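Long-range contacts in carboxylesterase (Ferroplasma acidiphilum, PDB 3WJ2), which probably hydrolyses carboxylic esters, as an alpha/beta-hydrolase-fold carboxylesterase adapted to low pH: residues I50-Y56 against A67-D72; Y82-F87 against D155-L161; V108-S112 against D143-E147; P231-F237 against E258-K262. All blocks are in the same frame, centred on the assembly; numbering follows the deposited sequence.

Contact 1. Residues I50-Y56 against A67-D72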
loop_
_atom_site.group_PDB
_atom_site.type_symbol
_atom_site.label_atom_id
_atom_site.label_comp_id
_atom_site.label_asym_id
_atom_site.label_seq_id
_atom_site.Cartn_x
_atom_site.Cartn_y
_atom_site.Cartn_z
ATOM N N ILE B 50 -29.015 8.659 29.267
ATOM C CA ILE B 50 -28.618 7.470 29.965
ATOM C C ILE B 50 -29.326 7.341 31.326
ATOM O O ILE B 50 -29.344 8.311 32.074
ATOM C CB ILE B 50 -27.051 7.491 30.241
ATOM C CG1 ILE B 50 -26.328 7.498 28.875
ATOM C CG2 ILE B 50 -26.623 6.284 31.123
ATOM C CD1 ILE B 50 -26.538 6.224 28.111
ATOM N N LYS B 51 -29.820 6.146 31.631
ATOM C CA LYS B 51 -30.571 5.916 32.912
ATOM C C LYS B 51 -29.828 6.328 34.182
ATOM O O LYS B 51 -30.345 7.065 35.032
ATOM C CB LYS B 51 -30.932 4.470 33.048
ATOM C CG LYS B 51 -31.985 4.014 32.067
ATOM C CD LYS B 51 -32.497 2.648 32.468
ATOM C CE LYS B 51 -33.501 2.182 31.399
ATOM N NZ LYS B 51 -32.775 1.481 30.277
ATOM N N GLU B 52 -28.588 5.865 34.329
ATOM C CA GLU B 52 -27.825 6.249 35.522
ATOM C C GLU B 52 -26.428 6.743 35.216
ATOM O O GLU B 52 -25.689 6.069 34.460
ATOM C CB GLU B 52 -27.841 5.153 36.605
ATOM C CG GLU B 52 -27.241 3.794 36.430
ATOM C CD GLU B 52 -26.725 3.159 37.785
ATOM O OE1 GLU B 52 -25.843 2.237 37.755
ATOM O OE2 GLU B 52 -27.203 3.585 38.876
ATOM N N ILE B 53 -26.112 7.890 35.786
ATOM C CA ILE B 53 -24.750 8.442 35.672
ATOM C C ILE B 53 -24.275 8.811 37.077
ATOM O O ILE B 53 -24.991 9.494 37.845
ATOM C CB ILE B 53 -24.665 9.625 34.744
ATOM C CG1 ILE B 53 -25.218 9.259 33.327
ATOM C CG2 ILE B 53 -23.154 10.224 34.602
ATOM C CD1 ILE B 53 -24.928 10.270 32.253
ATOM N N LYS B 54 -23.065 8.386 37.432
ATOM C CA LYS B 54 -22.568 8.666 38.763
ATOM C C LYS B 54 -21.085 8.990 38.710
ATOM O O LYS B 54 -20.309 8.259 38.072
ATOM C CB LYS B 54 -22.806 7.536 39.683
ATOM C CG LYS B 54 -22.398 7.939 41.103
ATOM C CD LYS B 54 -22.620 6.777 42.102
ATOM C CE LYS B 54 -22.472 7.250 43.550
ATOM N NZ LYS B 54 -21.154 7.871 43.862
ATOM N N ASP B 55 -20.711 10.018 39.454
ATOM C CA ASP B 55 -19.312 10.462 39.597
ATOM C C ASP B 55 -18.641 9.845 40.810
ATOM O O ASP B 55 -19.265 9.731 41.923
ATOM C CB ASP B 55 -19.318 11.966 39.724
ATOM C CG ASP B 55 -19.433 12.637 38.372
ATOM O OD1 ASP B 55 -19.237 11.882 37.449
ATOM O OD2 ASP B 55 -19.663 13.840 38.259
ATOM N N TYR B 56 -17.377 9.387 40.640
ATOM C CA TYR B 56 -16.582 8.747 41.709
ATOM C C TYR B 56 -15.232 9.388 41.856
ATOM O O TYR B 56 -14.727 10.026 40.926
ATOM C CB TYR B 56 -16.334 7.261 41.451
ATOM C CG TYR B 56 -17.494 6.397 41.531
ATOM C CD1 TYR B 56 -17.843 5.784 42.746
ATOM C CD2 TYR B 56 -18.261 6.133 40.395
ATOM C CE1 TYR B 56 -18.931 4.954 42.829
ATOM C CE2 TYR B 56 -19.345 5.269 40.463
ATOM C CZ TYR B 56 -19.679 4.698 41.686
ATOM O OH TYR B 56 -20.762 3.849 41.779
ATOM N N ALA B 67 -13.634 9.837 38.148
ATOM C CA ALA B 67 -14.216 8.800 37.237
ATOM C C ALA B 67 -15.694 9.012 37.097
ATOM O O ALA B 67 -16.345 9.432 38.087
ATOM C CB ALA B 67 -13.960 7.453 37.698
ATOM N N ARG B 68 -16.226 8.845 35.895
ATOM C CA ARG B 68 -17.687 8.912 35.708
ATOM C C ARG B 68 -18.183 7.598 35.190
ATOM O O ARG B 68 -17.709 7.123 34.116
ATOM C CB ARG B 68 -18.080 10.090 34.817
ATOM C CG ARG B 68 -19.562 10.178 34.560
ATOM C CD ARG B 68 -19.944 11.454 33.877
ATOM N NE ARG B 68 -19.697 12.645 34.739
ATOM C CZ ARG B 68 -19.591 13.923 34.350
ATOM N NH1 ARG B 68 -19.683 14.313 33.043
ATOM N NH2 ARG B 68 -19.348 14.856 35.298
ATOM N N MET B 69 -19.204 7.036 35.844
ATOM C CA MET B 69 -19.801 5.788 35.482
ATOM C C MET B 69 -21.147 6.007 34.760
ATOM O O MET B 69 -21.955 6.861 35.173
ATOM C CB MET B 69 -20.060 4.979 36.746
ATOM C CG MET B 69 -20.516 3.628 36.527
ATOM S SD MET B 69 -22.205 3.354 36.004
ATOM C CE MET B 69 -23.377 4.185 37.183
ATOM N N TYR B 70 -21.283 5.420 33.576
ATOM C CA TYR B 70 -22.501 5.562 32.724
ATOM C C TYR B 70 -23.102 4.211 32.626
ATOM O O TYR B 70 -22.384 3.216 32.266
ATOM C CB TYR B 70 -22.121 5.987 31.302
ATOM C CG TYR B 70 -21.356 7.262 31.207
ATOM C CD1 TYR B 70 -22.006 8.481 30.960
ATOM C CD2 TYR B 70 -19.923 7.296 31.381
ATOM C CE1 TYR B 70 -21.292 9.629 30.838
ATOM C CE2 TYR B 70 -19.222 8.412 31.292
ATOM C CZ TYR B 70 -19.876 9.641 30.993
ATOM O OH TYR B 70 -19.175 10.802 30.839
ATOM N N ASP B 71 -24.416 4.052 32.889
ATOM C CA ASP B 71 -24.958 2.709 32.873
ATOM C C ASP B 71 -26.409 2.854 32.425
ATOM O O ASP B 71 -27.200 3.508 33.134
ATOM C CB ASP B 71 -24.940 2.125 34.292
ATOM C CG ASP B 71 -25.441 0.707 34.370
ATOM O OD1 ASP B 71 -25.718 0.086 33.315
ATOM O OD2 ASP B 71 -25.536 0.201 35.543
ATOM N N ASP B 72 -26.685 2.401 31.215
ATOM C CA ASP B 72 -28.069 2.511 30.695
ATOM C C ASP B 72 -28.877 1.259 30.917
ATOM O O ASP B 72 -29.966 1.107 30.319
ATOM C CB ASP B 72 -27.993 2.759 29.185
ATOM C CG ASP B 72 -29.252 3.483 28.622
ATOM O OD1 ASP B 72 -29.818 4.371 29.276
ATOM O OD2 ASP B 72 -29.631 3.155 27.461
#
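D55 and R68 face each other as a non-hydrogen-bonded pair of antiparallel strands, and their side chains run alongside each other into a side-on salt bridge. R68 NE reaches D55 OD1 at 2.9 Å and R68 NH2 reaches D55 OD2 at 3.1 Å, both on syn lone pairs, with the carboxylate turned only 21° from the guanidinium plane. The arginine leaves its strand extended and bends at chi3 (-65°), which swings the guanidinium to the aspartate. E93 and D96 hold its NH2 and NH1, so with an alanine here D55 would probably be left without its mate, and three acids without the charge they share.

Other polar contacts lie toward the open end of the hairpin. D72 OD1 takes K51 N at 2.9 Å with its anti lone pair, while K51 NZ curls back to D72 O at 2.8 Å. E52 OE1 comes within 3.0 Å of D71 OD2, two acids side by side; K109, salt-bridged to D71, probably offsets part of that charge.

Apolar contacts sit on both faces. I53 CD1 meets Y70 CD1 at 3.7 Å on the R68 face. On the other, M69 CB approaches the edge of the Y56 ring, 3.8 Å from CE2.

Paired backbone bonds join E52 with D71, K54 with M69 and Y56 with A67; M69 N to K54 O is nearly straight (175°). This is a regular beta hairpin, the antiparallel margin of an alpha/beta-hydrolase sheet, whose second strand goes on to pair with strand 109-113.

Contact 2. Residues Y82-F87 against D155-L161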
loop_
_atom_site.group_PDB
_atom_site.type_symbol
_atom_site.label_atom_id
_atom_site.label_comp_id
_atom_site.label_asym_id
_atom_site.label_seq_id
_atom_site.Cartn_x
_atom_site.Cartn_y
_atom_site.Cartn_z
ATOM N N TYR B 82 -10.408 4.903 28.965
ATOM C CA TYR B 82 -9.402 5.936 29.110
ATOM C C TYR B 82 -9.370 6.806 27.866
ATOM O O TYR B 82 -9.087 6.403 26.734
ATOM C CB TYR B 82 -7.937 5.332 29.333
ATOM C CG TYR B 82 -7.944 4.368 30.531
ATOM C CD1 TYR B 82 -7.744 4.838 31.782
ATOM C CD2 TYR B 82 -8.243 2.962 30.333
ATOM C CE1 TYR B 82 -7.877 3.999 32.901
ATOM C CE2 TYR B 82 -8.333 2.128 31.445
ATOM C CZ TYR B 82 -8.087 2.663 32.698
ATOM O OH TYR B 82 -8.222 1.894 33.840
ATOM N N HIS B 83 -9.740 8.087 28.058
ATOM C CA HIS B 83 -9.960 8.950 26.869
ATOM C C HIS B 83 -8.652 9.263 26.150
ATOM O O HIS B 83 -7.513 9.089 26.686
ATOM C CB HIS B 83 -10.520 10.349 27.399
ATOM C CG HIS B 83 -9.553 11.156 28.234
ATOM N ND1 HIS B 83 -8.605 12.010 27.703
ATOM C CD2 HIS B 83 -9.438 11.261 29.572
ATOM C CE1 HIS B 83 -7.928 12.549 28.694
ATOM N NE2 HIS B 83 -8.414 12.097 29.832
ATOM N N GLY B 84 -8.782 9.710 24.924
ATOM C CA GLY B 84 -7.642 10.212 24.092
ATOM C C GLY B 84 -7.292 11.672 24.306
ATOM O O GLY B 84 -7.906 12.322 25.169
ATOM N N GLY B 85 -6.445 12.201 23.461
ATOM C CA GLY B 85 -5.907 13.589 23.716
ATOM C C GLY B 85 -4.372 13.752 23.829
ATOM O O GLY B 85 -3.863 14.694 24.423
ATOM N N GLY B 86 -3.671 12.760 23.195
ATOM C CA GLY B 86 -2.219 12.944 23.114
ATOM C C GLY B 86 -1.474 12.904 24.418
ATOM O O GLY B 86 -0.334 13.287 24.461
ATOM N N PHE B 87 -2.146 12.495 25.512
ATOM C CA PHE B 87 -1.580 12.500 26.874
ATOM C C PHE B 87 -1.630 13.891 27.498
ATOM O O PHE B 87 -1.221 14.074 28.681
ATOM C CB PHE B 87 -0.186 11.817 27.041
ATOM C CG PHE B 87 -0.139 10.439 26.494
ATOM C CD1 PHE B 87 -0.604 9.375 27.237
ATOM C CD2 PHE B 87 0.453 10.241 25.232
ATOM C CE1 PHE B 87 -0.468 8.044 26.623
ATOM C CE2 PHE B 87 0.601 8.988 24.652
ATOM C CZ PHE B 87 0.064 7.898 25.374
ATOM N N ASP B 155 -9.208 5.398 23.330
ATOM C CA ASP B 155 -8.868 5.868 21.980
ATOM C C ASP B 155 -7.628 6.649 22.011
ATOM O O ASP B 155 -7.300 7.343 22.931
ATOM C CB ASP B 155 -10.037 6.718 21.428
ATOM C CG ASP B 155 -10.336 7.952 22.247
ATOM O OD1 ASP B 155 -10.822 7.822 23.400
ATOM O OD2 ASP B 155 -10.015 9.102 21.832
ATOM N N SER B 156 -6.868 6.513 20.905
ATOM C CA SER B 156 -5.678 7.262 20.736
ATOM C C SER B 156 -4.729 7.048 21.932
ATOM O O SER B 156 -4.375 5.873 22.309
ATOM C CB SER B 156 -6.001 8.739 20.422
ATOM O OG SER B 156 -4.775 9.348 19.913
ATOM N N ALA B 157 -4.250 8.123 22.568
ATOM C CA ALA B 157 -3.328 7.958 23.732
ATOM C C ALA B 157 -3.980 7.049 24.832
ATOM O O ALA B 157 -3.304 6.278 25.509
ATOM C CB ALA B 157 -3.083 9.413 24.357
ATOM N N GLY B 158 -5.315 7.069 25.014
ATOM C CA GLY B 158 -5.988 6.310 26.014
ATOM C C GLY B 158 -5.935 4.798 25.670
ATOM O O GLY B 158 -5.971 3.945 26.529
ATOM N N ALA B 159 -6.016 4.528 24.356
ATOM C CA ALA B 159 -5.877 3.095 23.894
ATOM C C ALA B 159 -4.426 2.643 24.095
ATOM O O ALA B 159 -4.258 1.404 24.280
ATOM C CB ALA B 159 -6.336 2.928 22.443
ATOM N N ASN B 160 -3.464 3.553 24.006
ATOM C CA ASN B 160 -2.060 3.149 24.378
ATOM C C ASN B 160 -2.064 2.687 25.823
ATOM O O ASN B 160 -1.530 1.649 26.187
ATOM C CB ASN B 160 -1.135 4.295 24.178
ATOM C CG ASN B 160 0.178 4.089 24.863
ATOM O OD1 ASN B 160 0.333 4.320 26.028
ATOM N ND2 ASN B 160 1.175 3.788 24.077
ATOM N N LEU B 161 -2.729 3.469 26.716
ATOM C CA LEU B 161 -2.736 3.115 28.158
ATOM C C LEU B 161 -3.408 1.726 28.404
ATOM O O LEU B 161 -2.947 0.939 29.218
ATOM C CB LEU B 161 -3.527 4.180 28.994
ATOM C CG LEU B 161 -2.834 5.483 28.883
ATOM C CD1 LEU B 161 -3.714 6.577 29.680
ATOM C CD2 LEU B 161 -1.389 5.563 29.422
HETATM O O HOH W 1 -5.127 11.616 21.028
#
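H83 to G86, the HGGG loop of hormone-sensitive-lipase-like esterases, and F87 after it lie against the turn at S156 and A157, where the sequence GDSAG fits a nucleophile elbow. The F87 ring settles on A157: its CB stands 3.5 Å from the ring centroid, only 3° off the normal, a CH-pi contact over the middle. Around the ring edge come N160, whose OD1 is 3.6 Å from F87 CZ with the amide plane perpendicular to the ring and ND2 held by S186 O, and L161, whose CD2 is 3.9 Å from F87 CE1. Y217 stacks on the same ring. A leucine in place of F87 would probably leave the A157 methyl without its flat cover and Y217 without its stacking partner.

Glycines let the backbones close up. At G84 a CB would run into D155 OD2, and at G158 into Y82 O, which accepts a CA-H contact from G158 CA at 3.2 Å. H83 ND1 bonds G84 O at 2.6 Å, which helps fix both the imidazole and the loop. D155, held chiefly by Y95 and Y81, accepts a weak bond from G84 N at OD1.

A water links the two sides, 2.8 Å from G85 N and 2.6 Å from S156 OG. Its place between glycine loop and serine is consistent with the oxyanion hole of this esterase family.

Contact 3. Residues V108-S112 against D143-E147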
loop_
_atom_site.group_PDB
_atom_site.type_symbol
_atom_site.label_atom_id
_atom_site.label_comp_id
_atom_site.label_asym_id
_atom_site.label_seq_id
_atom_site.Cartn_x
_atom_site.Cartn_y
_atom_site.Cartn_z
ATOM N N VAL B 108 -23.450 -1.947 28.679
ATOM C CA VAL B 108 -22.635 -2.311 29.870
ATOM C C VAL B 108 -22.247 -1.055 30.593
ATOM O O VAL B 108 -22.432 0.063 30.053
ATOM C CB VAL B 108 -21.409 -3.215 29.584
ATOM C CG1 VAL B 108 -21.789 -4.505 28.766
ATOM C CG2 VAL B 108 -20.287 -2.434 28.880
ATOM N N LYS B 109 -21.717 -1.151 31.838
ATOM C CA LYS B 109 -21.231 0.042 32.543
ATOM C C LYS B 109 -19.971 0.549 31.790
ATOM O O LYS B 109 -19.049 -0.267 31.484
ATOM C CB LYS B 109 -20.802 -0.271 33.988
ATOM C CG LYS B 109 -22.064 -0.494 34.925
ATOM C CD LYS B 109 -21.519 -0.877 36.258
ATOM C CE LYS B 109 -22.569 -0.758 37.500
ATOM N NZ LYS B 109 -23.910 -1.295 37.182
ATOM N N ILE B 110 -19.929 1.816 31.566
ATOM C CA ILE B 110 -18.690 2.442 31.054
ATOM C C ILE B 110 -18.184 3.383 32.186
ATOM O O ILE B 110 -18.920 4.319 32.647
ATOM C CB ILE B 110 -19.018 3.318 29.755
ATOM C CG1 ILE B 110 -19.636 2.455 28.642
ATOM C CG2 ILE B 110 -17.739 4.076 29.201
ATOM C CD1 ILE B 110 -18.763 1.254 28.142
ATOM N N ILE B 111 -16.910 3.244 32.552
ATOM C CA ILE B 111 -16.357 4.074 33.619
ATOM C C ILE B 111 -15.234 4.867 32.993
ATOM O O ILE B 111 -14.132 4.343 32.735
ATOM C CB ILE B 111 -15.850 3.238 34.844
ATOM C CG1 ILE B 111 -17.047 2.375 35.358
ATOM C CG2 ILE B 111 -15.271 4.205 35.947
ATOM C CD1 ILE B 111 -16.621 1.390 36.521
ATOM N N SER B 112 -15.464 6.155 32.798
ATOM C CA SER B 112 -14.490 7.014 32.132
ATOM C C SER B 112 -13.563 7.593 33.172
ATOM O O SER B 112 -13.984 8.261 34.158
ATOM C CB SER B 112 -15.280 8.078 31.346
ATOM O OG SER B 112 -14.352 9.031 30.807
ATOM N N ASP B 143 -18.209 -2.236 45.173
ATOM C CA ASP B 143 -18.524 -0.818 45.481
ATOM C C ASP B 143 -19.054 -0.021 44.302
ATOM O O ASP B 143 -19.752 0.984 44.473
ATOM C CB ASP B 143 -17.327 -0.091 46.085
ATOM C CG ASP B 143 -16.785 -0.784 47.316
ATOM O OD1 ASP B 143 -17.510 -1.558 48.005
ATOM O OD2 ASP B 143 -15.601 -0.563 47.586
ATOM N N PHE B 144 -18.685 -0.457 43.099
ATOM C CA PHE B 144 -19.200 0.117 41.872
ATOM C C PHE B 144 -20.376 -0.659 41.290
ATOM O O PHE B 144 -20.862 -0.311 40.190
ATOM C CB PHE B 144 -18.070 0.210 40.812
ATOM C CG PHE B 144 -16.920 1.101 41.244
ATOM C CD1 PHE B 144 -16.852 2.443 40.847
ATOM C CD2 PHE B 144 -15.931 0.596 42.078
ATOM C CE1 PHE B 144 -15.803 3.239 41.261
ATOM C CE2 PHE B 144 -14.905 1.350 42.513
ATOM C CZ PHE B 144 -14.813 2.702 42.148
ATOM N N GLY B 145 -20.872 -1.652 42.033
ATOM C CA GLY B 145 -22.024 -2.457 41.554
ATOM C C GLY B 145 -21.705 -3.362 40.376
ATOM O O GLY B 145 -22.585 -3.734 39.595
ATOM N N ILE B 146 -20.448 -3.772 40.301
ATOM C CA ILE B 146 -19.995 -4.647 39.260
ATOM C C ILE B 146 -19.968 -6.039 39.839
ATOM O O ILE B 146 -19.128 -6.325 40.696
ATOM C CB ILE B 146 -18.564 -4.233 38.728
ATOM C CG1 ILE B 146 -18.618 -2.812 38.189
ATOM C CG2 ILE B 146 -18.039 -5.287 37.723
ATOM C CD1 ILE B 146 -17.186 -2.105 38.113
ATOM N N GLU B 147 -20.863 -6.889 39.340
ATOM C CA GLU B 147 -20.910 -8.310 39.685
ATOM C C GLU B 147 -20.195 -9.188 38.691
ATOM O O GLU B 147 -19.772 -10.301 39.046
ATOM C CB GLU B 147 -22.397 -8.779 39.837
ATOM C CG GLU B 147 -23.154 -7.998 40.939
ATOM C CD GLU B 147 -22.377 -7.951 42.265
ATOM O OE1 GLU B 147 -21.903 -9.023 42.699
ATOM O OE2 GLU B 147 -22.210 -6.845 42.874
HETATM O O HOH W 2 -25.395 -2.449 39.177
#
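K109 sends a buried lysine chain from its strand to the loop of F144 and G145 yet makes no direct hydrogen bond to that loop. In this alpha/beta-hydrolase fold the strand lies inside the sheet, and the loop comes between helix 125-139 and strand 150-155, on the way back into the sheet. What meets the loop is methylene: K109 CE packs 3.2 Å from F144 O and 3.6 Å from G145 O. The chain runs extended as far as CE and turns only at its last torsion (chi4 44°), which turns NZ aside, short of the carbonyls, toward D71. The ammonium is gripped instead by D71 in a salt bridge and by A75 O.

A water carries the polar link. It accepts from K109 NZ at 2.7 Å and can donate to G145 O at 3.1 Å, a bond it may share with other acceptors. G145 has a positive phi of 69°, a bend in the loop that suits a glycine. The neighbouring ammonium probably polarises the nearby carbonyl oxygens of F144 and G145.

The rest is apolar. K109 CD crosses I146 CG1 obliquely at 4.0 Å, and F144, whose ring also meets Y56, comes to I111 obliquely and more loosely. I111 and I146 reach toward each other tip to tip, their CD1 methyls 3.9 Å apart.

Contact 4. Residues P231-F237 against E258-K262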
loop_
_atom_site.group_PDB
_atom_site.type_symbol
_atom_site.label_atom_id
_atom_site.label_comp_id
_atom_site.label_asym_id
_atom_site.label_seq_id
_atom_site.Cartn_x
_atom_site.Cartn_y
_atom_site.Cartn_z
ATOM N N PRO B 231 4.030 -0.245 23.566
ATOM C CA PRO B 231 3.787 -1.682 23.632
ATOM C C PRO B 231 4.453 -2.454 22.492
ATOM O O PRO B 231 4.717 -3.649 22.645
ATOM C CB PRO B 231 2.227 -1.788 23.520
ATOM C CG PRO B 231 1.810 -0.534 24.302
ATOM C CD PRO B 231 2.818 0.561 23.846
ATOM N N LEU B 232 4.704 -1.792 21.354
ATOM C CA LEU B 232 5.299 -2.533 20.255
ATOM C C LEU B 232 6.729 -2.898 20.592
ATOM O O LEU B 232 7.284 -3.705 19.854
ATOM C CB LEU B 232 5.221 -1.709 18.925
ATOM C CG LEU B 232 3.928 -2.073 18.255
ATOM C CD1 LEU B 232 3.631 -0.993 17.130
ATOM C CD2 LEU B 232 3.941 -3.510 17.583
ATOM N N VAL B 233 7.321 -2.348 21.643
ATOM C CA VAL B 233 8.713 -2.772 21.994
ATOM C C VAL B 233 8.729 -4.020 22.868
ATOM O O VAL B 233 9.863 -4.495 23.187
ATOM C CB VAL B 233 9.579 -1.559 22.489
ATOM C CG1 VAL B 233 9.572 -0.410 21.467
ATOM C CG2 VAL B 233 9.173 -1.119 23.769
ATOM N N ALA B 234 7.574 -4.548 23.329
ATOM C CA ALA B 234 7.487 -5.804 24.131
ATOM C C ALA B 234 8.123 -6.922 23.317
ATOM O O ALA B 234 8.117 -6.916 22.104
ATOM C CB ALA B 234 6.066 -6.185 24.448
ATOM N N ASP B 235 8.709 -7.858 24.016
ATOM C CA ASP B 235 9.293 -8.946 23.238
ATOM C C ASP B 235 8.382 -10.188 23.196
ATOM O O ASP B 235 8.690 -11.154 22.496
ATOM C CB ASP B 235 10.750 -9.215 23.689
ATOM C CG ASP B 235 10.853 -9.475 25.158
ATOM O OD1 ASP B 235 9.862 -10.008 25.734
ATOM O OD2 ASP B 235 11.940 -9.140 25.743
ATOM N N ASP B 236 7.214 -10.133 23.855
ATOM C CA ASP B 236 6.347 -11.267 23.995
ATOM C C ASP B 236 4.902 -10.739 24.096
ATOM O O ASP B 236 4.633 -9.879 24.963
ATOM C CB ASP B 236 6.692 -12.000 25.302
ATOM C CG ASP B 236 5.754 -13.172 25.608
ATOM O OD1 ASP B 236 5.048 -13.609 24.714
ATOM O OD2 ASP B 236 5.809 -13.748 26.735
ATOM N N PHE B 237 4.022 -11.224 23.211
ATOM C CA PHE B 237 2.592 -10.893 23.292
ATOM C C PHE B 237 1.691 -11.994 23.793
ATOM O O PHE B 237 0.468 -11.853 23.747
ATOM C CB PHE B 237 2.193 -10.322 21.943
ATOM C CG PHE B 237 2.974 -9.095 21.608
ATOM C CD1 PHE B 237 2.625 -7.840 22.216
ATOM C CD2 PHE B 237 3.992 -9.127 20.721
ATOM C CE1 PHE B 237 3.378 -6.699 21.918
ATOM C CE2 PHE B 237 4.742 -8.066 20.402
ATOM C CZ PHE B 237 4.430 -6.763 20.988
ATOM N N GLU B 258 -1.844 -1.968 12.897
ATOM C CA GLU B 258 -2.218 -3.147 12.115
ATOM C C GLU B 258 -1.100 -4.178 12.375
ATOM O O GLU B 258 -1.463 -5.368 12.554
ATOM C CB GLU B 258 -2.341 -2.784 10.630
ATOM C CG GLU B 258 -3.580 -1.789 10.510
ATOM C CD GLU B 258 -4.033 -1.560 9.093
ATOM O OE1 GLU B 258 -3.335 -1.966 8.074
ATOM O OE2 GLU B 258 -5.092 -0.926 8.934
ATOM N N THR B 259 0.110 -3.703 12.613
ATOM C CA THR B 259 1.193 -4.692 13.024
ATOM C C THR B 259 0.891 -5.266 14.388
ATOM O O THR B 259 0.955 -6.490 14.602
ATOM C CB THR B 259 2.526 -3.997 13.089
ATOM O OG1 THR B 259 2.890 -3.572 11.741
ATOM C CG2 THR B 259 3.641 -4.824 13.765
ATOM N N TYR B 260 0.384 -4.430 15.319
ATOM C CA TYR B 260 0.083 -4.940 16.634
ATOM C C TYR B 260 -0.949 -6.044 16.634
ATOM O O TYR B 260 -0.812 -7.046 17.370
ATOM C CB TYR B 260 -0.336 -3.760 17.558
ATOM C CG TYR B 260 -0.289 -4.058 19.058
ATOM C CD1 TYR B 260 0.959 -4.092 19.661
ATOM C CD2 TYR B 260 -1.407 -4.279 19.831
ATOM C CE1 TYR B 260 1.093 -4.273 21.077
ATOM C CE2 TYR B 260 -1.283 -4.507 21.229
ATOM C CZ TYR B 260 -0.001 -4.545 21.801
ATOM O OH TYR B 260 0.126 -4.701 23.165
ATOM N N VAL B 261 -2.070 -5.902 15.900
ATOM C CA VAL B 261 -3.032 -6.982 15.765
ATOM C C VAL B 261 -2.402 -8.317 15.316
ATOM O O VAL B 261 -2.737 -9.371 15.862
ATOM C CB VAL B 261 -4.136 -6.633 14.622
ATOM C CG1 VAL B 261 -5.024 -7.943 14.275
ATOM C CG2 VAL B 261 -4.930 -5.653 15.146
ATOM N N LYS B 262 -1.564 -8.182 14.302
ATOM C CA LYS B 262 -0.881 -9.360 13.731
ATOM C C LYS B 262 0.033 -9.989 14.739
ATOM O O LYS B 262 0.030 -11.229 14.837
ATOM C CB LYS B 262 -0.141 -8.998 12.511
ATOM C CG LYS B 262 -1.108 -8.531 11.307
ATOM C CD LYS B 262 -0.416 -7.842 10.187
ATOM C CE LYS B 262 -1.501 -7.677 9.008
ATOM N NZ LYS B 262 -0.900 -6.926 7.942
#
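Y260 pushes its ring out from helix 254-266 into a nest made by P231, L232 and F237. With CG anti to the backbone N (chi1 -163°), the tyrosine leans toward the loop, and the three loop side chains come at it from different directions. F237 stands almost perpendicular to it, planes 83° apart and centroids 5.4 Å apart, the approach oblique. They meet corner to corner: F237 CE1 is 3.4 Å from Y260 CE1, a close approach.

L232 comes to the rim of the tyrosine, with CD2 near the ring plane and 3.7 Å from Y260 CD1. The leucine side chain crosses that of T259 at about a right angle, its CD2 4.0 Å from T259 CG2. P231 addresses the outer end, its CB 3.6 Å from Y260 OH and 3.7 Å from Y260 CE1. The short 3-10 turn 231-233 sets proline and leucine in succession along the ring, and M245 of strand 243-248 also touches Y260.

No hydrogen bond crosses between the two segments, so shape and apolar contact hold the loop to the helix. Polar groups beside this core bond to a neighbouring chain: L232 O to N191 and T259 OG1 to F192 O, both of the second subunit. The chemistry therefore suggests an apolar joint within the chain whose polar margin helps hold the second subunit.

Overall arrangement
Contacts 1 and 3 are neighbours, centres about 8 Å apart, joined through adjacent strands 63-71 and 109-113: D71 OD2 to K109 NZ is a salt bridge of 2.8 Å, and the Y56 and F144 rings meet. Contact 2, the probable active site, lies close to the middle of the chain, with centres about 20 Å from both. Along the chain, contact 3 is nested in the loop that contact 2 closes. Contact 4 sits on the opposite side of the chain's centre from contact 1, centres about 33 Å apart, but touches contact 2, where N160 ND2 is 3.6 Å from P231 CD. The helix that follows the probable nucleophile thus packs against the loop that reaches the subunit interface.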